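Local coordinates for protein Alpha/beta hydrolase (Enterobacter asburiae, PDB 6KMO) that probably hydrolyses carboxylic esters as an esterase or lipase of the alpha/beta hydrolase fold, at residues Leu68-Val73 against Lys91-Ser96; Phe102-Gly107 against Ala133-Tyr138; Gly171-Leu176 against Lys200-Val205; Gln83-Lys88 against Tyr154-Trp159. The protein carries 2 engineered substitutions. All blocks are in the same frame, centred on the assembly; numbering follows the deposited sequence. Where two conformers were deposited one is given.

Contact 1: residues Leu68-Val73 against Lys91-Ser96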
loop_
_atom_site.group_PDB
_atom_site.type_symbol
_atom_site.label_atom_id
_atom_site.label_comp_id
_atom_site.label_asym_id
_atom_site.label_seq_id
_atom_site.Cartn_x
_atom_site.Cartn_y
_atom_site.Cartn_z
ATOM N N LEU A 68 19.106 10.187 -11.181
ATOM C CA LEU A 68 19.111 9.868 -9.758
ATOM C C LEU A 68 18.614 11.058 -8.966
ATOM O O LEU A 68 19.071 12.191 -9.199
ATOM C CB LEU A 68 20.517 9.519 -9.307
ATOM C CG LEU A 68 21.132 8.275 -9.952
ATOM C CD1 LEU A 68 22.488 7.992 -9.382
ATOM C CD2 LEU A 68 20.217 7.058 -9.768
ATOM N N PRO A 69 17.691 10.862 -8.029
ATOM C CA PRO A 69 17.275 11.978 -7.185
ATOM C C PRO A 69 18.373 12.341 -6.213
ATOM O O PRO A 69 19.218 11.500 -5.857
ATOM C CB PRO A 69 16.036 11.421 -6.459
ATOM C CG PRO A 69 16.321 9.972 -6.351
ATOM C CD PRO A 69 17.058 9.591 -7.626
ATOM N N PRO A 70 18.420 13.590 -5.752
ATOM C CA PRO A 70 19.530 14.019 -4.900
ATOM C C PRO A 70 19.655 13.204 -3.615
ATOM O O PRO A 70 18.670 12.947 -2.918
ATOM C CB PRO A 70 19.189 15.485 -4.599
ATOM C CG PRO A 70 18.358 15.909 -5.763
ATOM C CD PRO A 70 17.548 14.711 -6.137
ATOM N N ALA A 71 20.895 12.843 -3.293
ATOM C CA ALA A 71 21.251 12.125 -2.077
ATOM C C ALA A 71 22.764 12.177 -1.939
ATOM O O ALA A 71 23.476 12.490 -2.899
ATOM C CB ALA A 71 20.790 10.664 -2.134
ATOM N N GLN A 72 23.247 11.854 -0.748
ATOM C CA GLN A 72 24.673 11.749 -0.471
ATOM C C GLN A 72 25.072 10.279 -0.426
ATOM O O GLN A 72 24.410 9.478 0.247
ATOM C CB GLN A 72 24.993 12.324 0.908
ATOM C CG GLN A 72 24.644 13.760 1.166
ATOM C CD GLN A 72 24.874 14.129 2.625
ATOM O OE1 GLN A 72 25.524 13.392 3.372
ATOM N NE2 GLN A 72 24.343 15.271 3.035
ATOM N N VAL A 73 26.159 9.924 -1.099
ATOM C CA VAL A 73 26.653 8.552 -1.128
ATOM C C VAL A 73 28.097 8.516 -0.643
ATOM O O VAL A 73 28.928 9.334 -1.078
ATOM C CB VAL A 73 26.531 7.924 -2.526
ATOM C CG1 VAL A 73 27.056 6.504 -2.501
ATOM C CG2 VAL A 73 25.088 7.970 -3.006
ATOM N N LYS A 91 22.493 8.770 2.241
ATOM C CA LYS A 91 21.802 9.650 3.168
ATOM C C LYS A 91 21.062 10.737 2.409
ATOM O O LYS A 91 21.386 11.033 1.254
ATOM C CB LYS A 91 22.811 10.302 4.127
ATOM C CG LYS A 91 23.548 9.326 4.994
ATOM C CD LYS A 91 24.509 10.045 5.933
ATOM C CE LYS A 91 25.347 9.036 6.694
ATOM N NZ LYS A 91 26.268 9.702 7.671
ATOM N N PRO A 92 20.056 11.354 3.032
ATOM C CA PRO A 92 19.384 12.488 2.390
ATOM C C PRO A 92 20.387 13.586 2.071
ATOM O O PRO A 92 21.397 13.751 2.764
ATOM C CB PRO A 92 18.363 12.937 3.448
ATOM C CG PRO A 92 18.140 11.710 4.298
ATOM C CD PRO A 92 19.475 11.031 4.347
ATOM N N GLU A 93 20.058 14.359 1.030
ATOM C CA GLU A 93 21.001 15.300 0.447
ATOM C C GLU A 93 21.501 16.288 1.480
ATOM O O GLU A 93 22.680 16.659 1.472
ATOM C CB GLU A 93 20.323 16.047 -0.705
ATOM C CG GLU A 93 21.115 17.216 -1.272
ATOM C CD GLU A 93 20.336 18.004 -2.313
ATOM O OE1 GLU A 93 20.976 18.571 -3.225
ATOM O OE2 GLU A 93 19.089 18.065 -2.218
ATOM N N ASN A 94 20.621 16.755 2.361
ATOM C CA ASN A 94 20.996 17.765 3.341
ATOM C C ASN A 94 21.256 17.155 4.704
ATOM O O ASN A 94 21.154 17.843 5.723
ATOM C CB ASN A 94 19.940 18.866 3.400
ATOM C CG ASN A 94 19.893 19.687 2.120
ATOM O OD1 ASN A 94 20.913 20.199 1.657
ATOM N ND2 ASN A 94 18.708 19.799 1.534
ATOM N N ALA A 95 21.596 15.870 4.735
ATOM C CA ALA A 95 21.901 15.211 5.987
ATOM C C ALA A 95 23.118 15.838 6.643
ATOM O O ALA A 95 24.126 16.136 5.989
ATOM C CB ALA A 95 22.154 13.724 5.748
ATOM N N SER A 96 22.989 16.067 7.937
ATOM C CA SER A 96 24.092 16.251 8.861
ATOM C C SER A 96 23.425 16.176 10.220
ATOM O O SER A 96 22.397 16.833 10.463
ATOM C CB SER A 96 24.822 17.566 8.663
ATOM O OG SER A 96 25.651 17.849 9.779
HETATM O O HOH W 1 17.972 13.893 -0.367
#
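Gln72 buries more surface here than any other residue, and it binds the 91-96 segment with both its backbone and its side-chain amide. As one member of an antiparallel hydrogen-bonded pair with Lys91, it gives its N to Lys91 O at 2.9 Å and takes the N-H of Lys91 on its own O at the same length, both bonds lying in the carbonyl planes. The side chain leaves with CG anti to the carbonyl carbon (chi1 -59°) and runs extended, long enough to carry its amide to the turn that follows Lys91. There the two N-H groups of NE2 are divided between Glu93 O (2.7 Å) and Ala95 O (3.1 Å). Both acceptors lie in the plane of the amide, which fixes its rotation, but they are met differently: NE2 sits on a lone pair of Ala95 O, whereas it stands 64° out of the carbonyl plane of Glu93. The carbonyls converge because Pro92 to Ala95 form a type I turn, closed by Ala95 N to Pro92 O at 2.9 Å.

Glu93, with CG anti to its backbone N, swings back along Pro70 and brings OE2 to 3.5 Å from Pro70 CB. A water links Glu93 N to Pro70 O, a carbonyl that Arg127 also binds. Lys91 lends CB to the Gln72 side of the sheet, then its extended chain leads away to hydrogen-bond Ile167 O. Glutamine suits its place because one amide can donate twice, here closing the open end of the beta hairpin of strands 71-80 and 83-92.

Contact 2: residues Phe102-Gly107 against Ala133-Tyr138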
loop_
_atom_site.group_PDB
_atom_site.type_symbol
_atom_site.label_atom_id
_atom_site.label_comp_id
_atom_site.label_asym_id
_atom_site.label_seq_id
_atom_site.Cartn_x
_atom_site.Cartn_y
_atom_site.Cartn_z
ATOM N N PHE A 102 18.667 1.889 7.873
ATOM C CA PHE A 102 18.239 0.565 7.459
ATOM C C PHE A 102 19.344 -0.091 6.646
ATOM O O PHE A 102 19.969 0.549 5.793
ATOM C CB PHE A 102 16.907 0.548 6.682
ATOM C CG PHE A 102 16.867 1.406 5.457
ATOM C CD1 PHE A 102 17.084 0.878 4.199
ATOM C CD2 PHE A 102 16.523 2.742 5.553
ATOM C CE1 PHE A 102 16.992 1.667 3.074
ATOM C CE2 PHE A 102 16.425 3.537 4.425
ATOM C CZ PHE A 102 16.677 3.003 3.184
ATOM N N MET A 103 19.582 -1.366 6.900
ATOM C CA MET A 103 20.397 -2.166 5.998
ATOM C C MET A 103 19.620 -2.337 4.701
ATOM O O MET A 103 18.383 -2.407 4.707
ATOM C CB MET A 103 20.694 -3.532 6.613
ATOM C CG MET A 103 21.229 -3.474 8.048
ATOM S SD MET A 103 22.774 -2.454 8.344
ATOM C CE MET A 103 23.906 -3.344 7.217
ATOM N N PHE A 104 20.345 -2.380 3.585
ATOM C CA PHE A 104 19.729 -2.578 2.283
ATOM C C PHE A 104 20.354 -3.778 1.591
ATOM O O PHE A 104 21.558 -3.774 1.298
ATOM C CB PHE A 104 19.777 -1.355 1.365
ATOM C CG PHE A 104 18.972 -1.581 0.118
ATOM C CD1 PHE A 104 17.613 -1.338 0.102
ATOM C CD2 PHE A 104 19.554 -2.173 -0.990
ATOM C CE1 PHE A 104 16.854 -1.633 -1.012
ATOM C CE2 PHE A 104 18.811 -2.482 -2.093
ATOM C CZ PHE A 104 17.451 -2.209 -2.114
ATOM N N PHE A 105 19.525 -4.796 1.321
ATOM C CA PHE A 105 19.919 -6.047 0.692
ATOM C C PHE A 105 19.337 -6.056 -0.715
ATOM O O PHE A 105 18.118 -6.103 -0.892
ATOM C CB PHE A 105 19.423 -7.219 1.540
ATOM C CG PHE A 105 19.856 -7.148 2.981
ATOM C CD1 PHE A 105 21.158 -6.815 3.323
ATOM C CD2 PHE A 105 18.967 -7.429 3.989
ATOM C CE1 PHE A 105 21.552 -6.747 4.650
ATOM C CE2 PHE A 105 19.359 -7.369 5.316
ATOM C CZ PHE A 105 20.667 -7.013 5.643
ATOM N N HIS A 106 20.207 -6.008 -1.715
ATOM C CA HIS A 106 19.768 -5.918 -3.095
ATOM C C HIS A 106 19.252 -7.257 -3.611
ATOM O O HIS A 106 19.584 -8.327 -3.105
ATOM C CB HIS A 106 20.879 -5.371 -3.987
ATOM C CG HIS A 106 21.978 -6.339 -4.313
ATOM N ND1 HIS A 106 21.850 -7.280 -5.311
ATOM C CD2 HIS A 106 23.241 -6.461 -3.842
ATOM C CE1 HIS A 106 22.978 -7.954 -5.425
ATOM N NE2 HIS A 106 23.837 -7.482 -4.543
ATOM N N GLY A 107 18.433 -7.175 -4.658
ATOM C CA GLY A 107 17.944 -8.333 -5.367
ATOM C C GLY A 107 18.736 -8.630 -6.624
ATOM O O GLY A 107 19.778 -8.040 -6.903
ATOM N N ALA A 133 20.601 4.559 4.414
ATOM C CA ALA A 133 20.677 3.190 3.920
ATOM C C ALA A 133 22.111 2.694 3.982
ATOM O O ALA A 133 23.043 3.414 3.613
ATOM C CB ALA A 133 20.199 3.104 2.469
ATOM N N VAL A 134 22.286 1.457 4.406
ATOM C CA VAL A 134 23.589 0.800 4.416
ATOM C C VAL A 134 23.494 -0.413 3.495
ATOM O O VAL A 134 23.067 -1.504 3.905
ATOM C CB VAL A 134 24.050 0.410 5.822
ATOM C CG1 VAL A 134 25.454 -0.182 5.779
ATOM C CG2 VAL A 134 23.972 1.618 6.755
ATOM N N TYR A 135 23.873 -0.216 2.239
ATOM C CA TYR A 135 23.940 -1.293 1.258
ATOM C C TYR A 135 25.107 -2.206 1.589
ATOM O O TYR A 135 26.207 -1.727 1.866
ATOM C CB TYR A 135 24.116 -0.677 -0.154
ATOM C CG TYR A 135 24.597 -1.652 -1.199
ATOM C CD1 TYR A 135 23.709 -2.275 -2.051
ATOM C CD2 TYR A 135 25.940 -1.972 -1.316
ATOM C CE1 TYR A 135 24.133 -3.203 -2.988
ATOM C CE2 TYR A 135 26.369 -2.909 -2.236
ATOM C CZ TYR A 135 25.464 -3.518 -3.065
ATOM O OH TYR A 135 25.880 -4.468 -3.959
ATOM N N VAL A 136 24.891 -3.522 1.545
ATOM C CA VAL A 136 25.924 -4.524 1.815
ATOM C C VAL A 136 26.323 -5.198 0.500
ATOM O O VAL A 136 25.487 -5.786 -0.192
ATOM C CB VAL A 136 25.423 -5.576 2.820
ATOM C CG1 VAL A 136 26.505 -6.633 3.089
ATOM C CG2 VAL A 136 25.008 -4.918 4.112
ATOM N N ASP A 137 27.613 -5.157 0.163
ATOM C CA ASP A 137 28.090 -5.745 -1.096
ATOM C C ASP A 137 28.391 -7.233 -0.897
ATOM O O ASP A 137 29.529 -7.672 -0.827
ATOM C CB ASP A 137 29.315 -4.991 -1.612
ATOM C CG ASP A 137 29.500 -5.109 -3.121
ATOM O OD1 ASP A 137 28.506 -5.100 -3.896
ATOM O OD2 ASP A 137 30.675 -5.167 -3.560
ATOM N N TYR A 138 27.330 -8.022 -0.779
ATOM C CA TYR A 138 27.501 -9.451 -0.521
ATOM C C TYR A 138 28.039 -10.169 -1.759
ATOM O O TYR A 138 27.896 -9.710 -2.895
ATOM C CB TYR A 138 26.187 -10.069 -0.035
ATOM C CG TYR A 138 24.983 -10.021 -0.967
ATOM C CD1 TYR A 138 24.849 -10.931 -1.991
ATOM C CD2 TYR A 138 23.964 -9.095 -0.782
ATOM C CE1 TYR A 138 23.727 -10.936 -2.805
ATOM C CE2 TYR A 138 22.847 -9.084 -1.586
ATOM C CZ TYR A 138 22.731 -10.013 -2.601
ATOM O OH TYR A 138 21.631 -10.045 -3.422
HETATM O O HOH W 2 22.814 -5.370 -0.683
HETATM O O HOH W 3 26.214 -8.795 -4.703
#
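His106 and Tyr138 both hold CG in the crowded position between backbone N and carbonyl carbon (chi1 76° and 61°), and these torsions swing their rings over one another past the paired part of two parallel strands. Strands 99-105 and 132-136, joined by helix 115-129, form a beta-alpha-beta unit toward the middle of the alpha/beta hydrolase sheet. His106 and Gly107 open an HGGGW sequence, consistent with the oxyanion-hole loop of hormone-sensitive-lipase-like esterases.

Phe102 O receives Val134 N at 2.8 Å, and Phe104 N reaches Val134 O at 2.9 Å; a third, weak bond joins Val136 N to Phe104 O. As the strands splay, a water bridges Phe104 O, His106 N and Val136 O. On the face with Phe102 and Phe104, Phe102 CE1 lies 3.6 Å from Ala133 CB, and Ala133 CA sits over the centre of one ring face; small alanine lets the ring come down on the backbone. On the other face the bent chain of Met103 lies beside Val134 and sets CE 3.7 Å from Val136 CG2, a flexible thioether between branched neighbours.

The imidazole of His106 and the phenol of Tyr138 form an offset stack, planes 8° apart; Tyr135 meets the histidine rim to rim. Tyr135 OH is held by a bond to Asp137 OD1. His106 ND1 donates to Gly107 O at 2.7 Å, in the ring plane, so the ring cannot readily turn; NE2 shares a water with Tyr138 O. Tyrosine suits its position because its ring stacks while its hydroxyl donates: Tyr138 OH to His106 O at 2.7 Å.

Contact 3: residues Gly171-Leu176 against Lys200-Val205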
loop_
_atom_site.group_PDB
_atom_site.type_symbol
_atom_site.label_atom_id
_atom_site.label_comp_id
_atom_site.label_asym_id
_atom_site.label_seq_id
_atom_site.Cartn_x
_atom_site.Cartn_y
_atom_site.Cartn_z
ATOM N N GLY A 171 22.845 3.128 15.513
ATOM C CA GLY A 171 22.649 1.713 15.261
ATOM C C GLY A 171 21.600 1.056 16.120
ATOM O O GLY A 171 21.221 -0.084 15.824
ATOM N N SER A 172 21.137 1.719 17.173
ATOM C CA SER A 172 20.050 1.181 17.971
ATOM C C SER A 172 18.690 1.360 17.314
ATOM O O SER A 172 17.712 0.769 17.791
ATOM C CB SER A 172 20.031 1.827 19.369
ATOM O OG SER A 172 19.453 3.120 19.370
ATOM N N ARG A 173 18.602 2.159 16.249
ATOM C CA ARG A 173 17.360 2.379 15.498
ATOM C C ARG A 173 17.631 1.897 14.078
ATOM O O ARG A 173 17.971 2.686 13.190
ATOM C CB ARG A 173 16.979 3.815 15.534
ATOM C CG ARG A 173 16.634 4.300 16.936
ATOM C CD ARG A 173 16.053 5.675 16.912
ATOM N NE ARG A 173 17.058 6.707 16.673
ATOM C CZ ARG A 173 16.886 7.787 15.909
ATOM N NH1 ARG A 173 15.762 8.011 15.243
ATOM N NH2 ARG A 173 17.861 8.661 15.803
ATOM N N LEU A 174 17.438 0.592 13.868
ATOM C CA LEU A 174 17.961 -0.106 12.694
ATOM C C LEU A 174 16.875 -0.947 12.041
ATOM O O LEU A 174 16.273 -1.825 12.675
ATOM C CB LEU A 174 19.128 -1.007 13.094
ATOM C CG LEU A 174 19.908 -1.659 11.960
ATOM C CD1 LEU A 174 20.472 -0.629 11.008
ATOM C CD2 LEU A 174 21.043 -2.491 12.557
ATOM N N GLY A 175 16.643 -0.702 10.759
ATOM C CA GLY A 175 15.725 -1.489 9.968
ATOM C C GLY A 175 16.460 -2.404 8.996
ATOM O O GLY A 175 17.668 -2.319 8.811
ATOM N N LEU A 176 15.681 -3.272 8.349
ATOM C CA LEU A 176 16.174 -4.178 7.323
ATOM C C LEU A 176 15.263 -4.051 6.119
ATOM O O LEU A 176 14.051 -4.239 6.248
ATOM C CB LEU A 176 16.155 -5.627 7.822
ATOM C CG LEU A 176 16.955 -5.965 9.076
ATOM C CD1 LEU A 176 16.750 -7.419 9.471
ATOM C CD2 LEU A 176 18.434 -5.681 8.899
ATOM N N LYS A 200 18.888 -5.701 17.932
ATOM C CA LYS A 200 17.490 -5.302 17.853
ATOM C C LYS A 200 17.192 -4.665 16.504
ATOM O O LYS A 200 17.970 -3.852 16.004
ATOM C CB LYS A 200 17.173 -4.284 18.951
ATOM C CG LYS A 200 17.044 -4.832 20.362
ATOM C CD LYS A 200 16.578 -6.281 20.373
ATOM C CE LYS A 200 17.691 -7.210 20.845
ATOM N NZ LYS A 200 17.217 -8.612 21.021
ATOM N N ILE A 201 16.041 -5.026 15.933
ATOM C CA ILE A 201 15.605 -4.527 14.630
ATOM C C ILE A 201 14.256 -3.848 14.812
ATOM O O ILE A 201 13.304 -4.473 15.300
ATOM C CB ILE A 201 15.495 -5.679 13.610
ATOM C CG1 ILE A 201 16.843 -6.373 13.390
ATOM C CG2 ILE A 201 14.898 -5.202 12.283
ATOM C CD1 ILE A 201 17.942 -5.504 12.893
ATOM N N ARG A 202 14.158 -2.596 14.373
ATOM C CA ARG A 202 12.921 -1.837 14.489
ATOM C C ARG A 202 11.870 -2.277 13.482
ATOM O O ARG A 202 10.669 -2.292 13.794
ATOM C CB ARG A 202 13.188 -0.350 14.238
ATOM C CG ARG A 202 13.776 0.393 15.437
ATOM C CD ARG A 202 12.752 0.514 16.562
ATOM N NE ARG A 202 13.219 1.414 17.622
ATOM C CZ ARG A 202 13.042 2.728 17.612
ATOM N NH1 ARG A 202 12.415 3.322 16.613
ATOM N NH2 ARG A 202 13.499 3.466 18.620
ATOM N N TYR A 203 12.279 -2.587 12.252
ATOM C CA TYR A 203 11.296 -2.775 11.192
ATOM C C TYR A 203 11.953 -3.475 10.022
ATOM O O TYR A 203 13.109 -3.196 9.698
ATOM C CB TYR A 203 10.750 -1.427 10.711
ATOM C CG TYR A 203 9.378 -1.455 10.077
ATOM C CD1 TYR A 203 8.291 -1.902 10.795
ATOM C CD2 TYR A 203 9.165 -0.972 8.788
ATOM C CE1 TYR A 203 7.017 -1.909 10.234
ATOM C CE2 TYR A 203 7.905 -0.973 8.222
ATOM C CZ TYR A 203 6.835 -1.447 8.945
ATOM O OH TYR A 203 5.568 -1.409 8.390
ATOM N N ASN A 204 11.203 -4.359 9.381
ATOM C CA ASN A 204 11.595 -5.010 8.139
ATOM C C ASN A 204 10.693 -4.516 7.016
ATOM O O ASN A 204 9.473 -4.433 7.186
ATOM C CB ASN A 204 11.356 -6.514 8.224
ATOM C CG ASN A 204 12.249 -7.211 9.191
ATOM O OD1 ASN A 204 13.369 -6.779 9.457
ATOM N ND2 ASN A 204 11.780 -8.335 9.702
ATOM N N VAL A 205 11.276 -4.257 5.855
ATOM C CA VAL A 205 10.518 -4.010 4.634
ATOM C C VAL A 205 10.981 -5.025 3.603
ATOM O O VAL A 205 12.119 -4.972 3.123
ATOM C CB VAL A 205 10.663 -2.582 4.103
ATOM C CG1 VAL A 205 9.803 -2.442 2.860
ATOM C CG2 VAL A 205 10.264 -1.552 5.148
HETATM O O HOH W 4 20.199 -2.421 16.954
HETATM O O HOH W 5 16.770 -1.243 16.166
HETATM O O HOH W 6 15.707 1.650 19.811
#
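Leu176 and Ile201 meet at about a right angle, Leu176 CG lying 3.9 Å from Ile201 CG2, two branched apolar chains. Asn204 runs alongside Leu176 and brings OD1 to 3.4 Å from Leu176 CB; this buried oxygen has no polar partner in the model, while ND2 is bonded to Thr269 OG1. The backbone forms a parallel ladder that opens with Arg202 N to Leu174 O at 2.8 Å; Leu176 N then reaches Tyr203 O at 2.9 Å and Val205 N reaches Leu176 O at 2.8 Å, both nearly along the C=O axis. Gly175 CA passes 3.1 Å from Tyr203 O, and glycine suits the place because a side chain would start tight against that same oxygen.

On the N-terminal side, Arg173 CG lies 3.6 Å above one face of the Arg202 guanidinium. Arg173 NE and Arg202 NH2 stay 5.2 Å apart, each guanidinium with its own partner: Arg173 a salt bridge to Asp170, Arg202 a hydrogen bond to His335 O. Two waters join Lys200 O to Gly171 O and Ser172 O.

The strands are the parallel pair of a beta-alpha-beta crossover through helix 181-195; Leu176 and Asn204 face that helix, and Leu174, Leu176 and Ile201 touch Thr157 on helix 148-163.

Contact 4: residues Gln83-Lys88 against Tyr154-Trp159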
loop_
_atom_site.group_PDB
_atom_site.type_symbol
_atom_site.label_atom_id
_atom_site.label_comp_id
_atom_site.label_asym_id
_atom_site.label_seq_id
_atom_site.Cartn_x
_atom_site.Cartn_y
_atom_site.Cartn_z
ATOM N N GLN A 83 37.262 -11.230 7.428
ATOM C CA GLN A 83 36.759 -10.917 6.101
ATOM C C GLN A 83 36.378 -9.442 6.016
ATOM O O GLN A 83 35.907 -8.847 6.992
ATOM C CB GLN A 83 35.579 -11.819 5.711
ATOM C CG GLN A 83 34.202 -11.401 6.224
ATOM C CD GLN A 83 33.065 -12.099 5.480
ATOM O OE1 GLN A 83 32.162 -12.670 6.096
ATOM N NE2 GLN A 83 33.104 -12.051 4.149
ATOM N N ALA A 84 36.614 -8.866 4.849
ATOM C CA ALA A 84 36.255 -7.488 4.556
ATOM C C ALA A 84 34.885 -7.479 3.895
ATOM O O ALA A 84 34.569 -8.356 3.091
ATOM C CB ALA A 84 37.281 -6.878 3.602
ATOM N N ILE A 85 34.069 -6.492 4.247
ATOM C CA ILE A 85 32.736 -6.328 3.665
ATOM C C ILE A 85 32.611 -4.872 3.233
ATOM O O ILE A 85 32.740 -3.970 4.066
ATOM C CB ILE A 85 31.628 -6.702 4.661
ATOM C CG1 ILE A 85 31.774 -8.154 5.124
ATOM C CG2 ILE A 85 30.263 -6.505 4.016
ATOM C CD1 ILE A 85 30.793 -8.548 6.228
ATOM N N LYS A 86 32.356 -4.643 1.944
ATOM C CA LYS A 86 32.153 -3.294 1.434
ATOM C C LYS A 86 30.718 -2.828 1.654
ATOM O O LYS A 86 29.764 -3.547 1.329
ATOM C CB LYS A 86 32.471 -3.215 -0.048
ATOM C CG LYS A 86 32.613 -1.789 -0.543
ATOM C CD LYS A 86 32.647 -1.689 -2.067
ATOM C CE LYS A 86 33.805 -2.484 -2.680
ATOM N NZ LYS A 86 34.523 -1.760 -3.781
ATOM N N LEU A 87 30.569 -1.615 2.183
ATOM C CA LEU A 87 29.287 -0.967 2.402
ATOM C C LEU A 87 29.194 0.284 1.545
ATOM O O LEU A 87 30.186 0.988 1.324
ATOM C CB LEU A 87 29.127 -0.540 3.855
ATOM C CG LEU A 87 29.431 -1.603 4.894
ATOM C CD1 LEU A 87 29.316 -1.049 6.307
ATOM C CD2 LEU A 87 28.507 -2.816 4.726
ATOM N N LYS A 88 27.991 0.589 1.074
ATOM C CA LYS A 88 27.687 1.881 0.482
ATOM C C LYS A 88 26.623 2.523 1.349
ATOM O O LYS A 88 25.613 1.883 1.658
ATOM C CB LYS A 88 27.194 1.755 -0.961
ATOM C CG LYS A 88 28.237 1.187 -1.926
ATOM C CD LYS A 88 29.370 2.173 -2.170
ATOM C CE LYS A 88 29.079 3.039 -3.359
ATOM N NZ LYS A 88 30.293 3.775 -3.826
ATOM N N TYR A 154 24.290 -10.517 7.872
ATOM C CA TYR A 154 24.116 -10.485 9.323
ATOM C C TYR A 154 25.299 -9.799 10.010
ATOM O O TYR A 154 25.113 -8.961 10.900
ATOM C CB TYR A 154 23.881 -11.891 9.903
ATOM C CG TYR A 154 23.826 -11.848 11.408
ATOM C CD1 TYR A 154 22.713 -11.381 12.064
ATOM C CD2 TYR A 154 24.930 -12.184 12.163
ATOM C CE1 TYR A 154 22.659 -11.288 13.442
ATOM C CE2 TYR A 154 24.897 -12.088 13.538
ATOM C CZ TYR A 154 23.761 -11.648 14.166
ATOM O OH TYR A 154 23.747 -11.567 15.539
ATOM N N GLU A 155 26.523 -10.150 9.612
ATOM C CA GLU A 155 27.691 -9.530 10.225
ATOM C C GLU A 155 27.702 -8.025 9.996
ATOM O O GLU A 155 28.050 -7.252 10.899
ATOM C CB GLU A 155 28.966 -10.185 9.691
ATOM C CG GLU A 155 29.195 -11.621 10.174
ATOM C CD GLU A 155 29.553 -11.722 11.645
ATOM O OE1 GLU A 155 29.951 -10.712 12.254
ATOM O OE2 GLU A 155 29.449 -12.838 12.199
ATOM N N ALA A 156 27.321 -7.577 8.806
ATOM C CA ALA A 156 27.269 -6.133 8.544
ATOM C C ALA A 156 26.189 -5.449 9.384
ATOM O O ALA A 156 26.374 -4.320 9.856
ATOM C CB ALA A 156 27.030 -5.884 7.058
ATOM N N THR A 157 25.050 -6.123 9.582
ATOM C CA THR A 157 23.978 -5.599 10.419
ATOM C C THR A 157 24.446 -5.446 11.856
ATOM O O THR A 157 24.225 -4.402 12.496
ATOM C CB THR A 157 22.774 -6.548 10.330
ATOM O OG1 THR A 157 22.294 -6.613 8.967
ATOM C CG2 THR A 157 21.638 -6.091 11.215
ATOM N N LYS A 158 25.091 -6.489 12.380
ATOM C CA LYS A 158 25.664 -6.426 13.720
ATOM C C LYS A 158 26.674 -5.291 13.828
ATOM O O LYS A 158 26.707 -4.575 14.837
ATOM C CB LYS A 158 26.309 -7.768 14.061
ATOM C CG LYS A 158 26.819 -7.875 15.479
ATOM C CD LYS A 158 27.219 -9.314 15.801
ATOM C CE LYS A 158 28.145 -9.375 17.012
ATOM N NZ LYS A 158 29.324 -8.471 16.870
ATOM N N TRP A 159 27.492 -5.099 12.796
ATOM C CA TRP A 159 28.492 -4.035 12.823
ATOM C C TRP A 159 27.834 -2.662 12.911
ATOM O O TRP A 159 28.238 -1.807 13.712
ATOM C CB TRP A 159 29.429 -4.121 11.616
ATOM C CG TRP A 159 30.516 -3.080 11.686
ATOM C CD1 TRP A 159 31.750 -3.233 12.255
ATOM C CD2 TRP A 159 30.452 -1.741 11.203
ATOM N NE1 TRP A 159 32.463 -2.066 12.140
ATOM C CE2 TRP A 159 31.693 -1.130 11.507
ATOM C CE3 TRP A 159 29.476 -0.995 10.538
ATOM C CZ2 TRP A 159 31.972 0.193 11.174
ATOM C CZ3 TRP A 159 29.766 0.326 10.202
ATOM C CH2 TRP A 159 31.005 0.901 10.527
#
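Within the two segments, Ala156 and Ile85 have the closest CA atoms, 7.3 Å apart, and the methyl group of Ala156 is small enough to let two larger side chains close in. Leu87, with CG anti to the carbonyl carbon (chi1 -50°), sends its two branches to different partners: CD2 meets Ala156 CB at 4.1 Å, and CD1 reaches Trp159 CZ3 at 4.2 Å, the leucine and the indole crossing obliquely. Trp159 gets there with CG anti to its backbone N (chi1 -176°), which swings the broad ring out from the helix toward the strand; it goes on to touch Lys76 and Ile78 of strand 71-80. This is the layered packing of the alpha/beta hydrolase fold, a helix laid across one face of the sheet, its short axis segment at 71° to that of the strand. No hydrogen bond joins the two segments; the contact between them is apolar packing. Ile85 CG2 makes the looser touch, 4.5 Å from Ala156 CB, though its CD1 still reaches Glu155 CB. The outer side is different: only the base of Glu155 takes part, its carboxylate end leads away, and the residue also packs on Leu4 of the second subunit. Ala84, Lys86 and Lys88 point off the opposite face of the strand, with Ala84 and Lys86 exposed; both lysines form long, weak ion pairs with Glu75.

How the contacts relate
All four contacts reach the same mixed sheet. Contact 2 lies between contacts 3 and 4 in it: Met103 N probably bonds Gly175 O of contact 3 (2.9 Å), and on the other side Tyr135 N and Asp137 N probably bond Lys88 O and Lys86 O of contact 4. Contacts 2 and 4 have centres about 9 Å apart; contacts 2 and 3, about 13 Å. Met103 CG also packs 3.4 Å from Thr157 OG1 of contact 4, whose helix 148-163 reaches contact 3 as well. Contact 1, about 21 Å from contact 4 between centres, shares strand 83-92 with it. A probable nucleophile elbow at Ser180 follows strand 174-179 of contact 3 and is touched by Phe105 of contact 2.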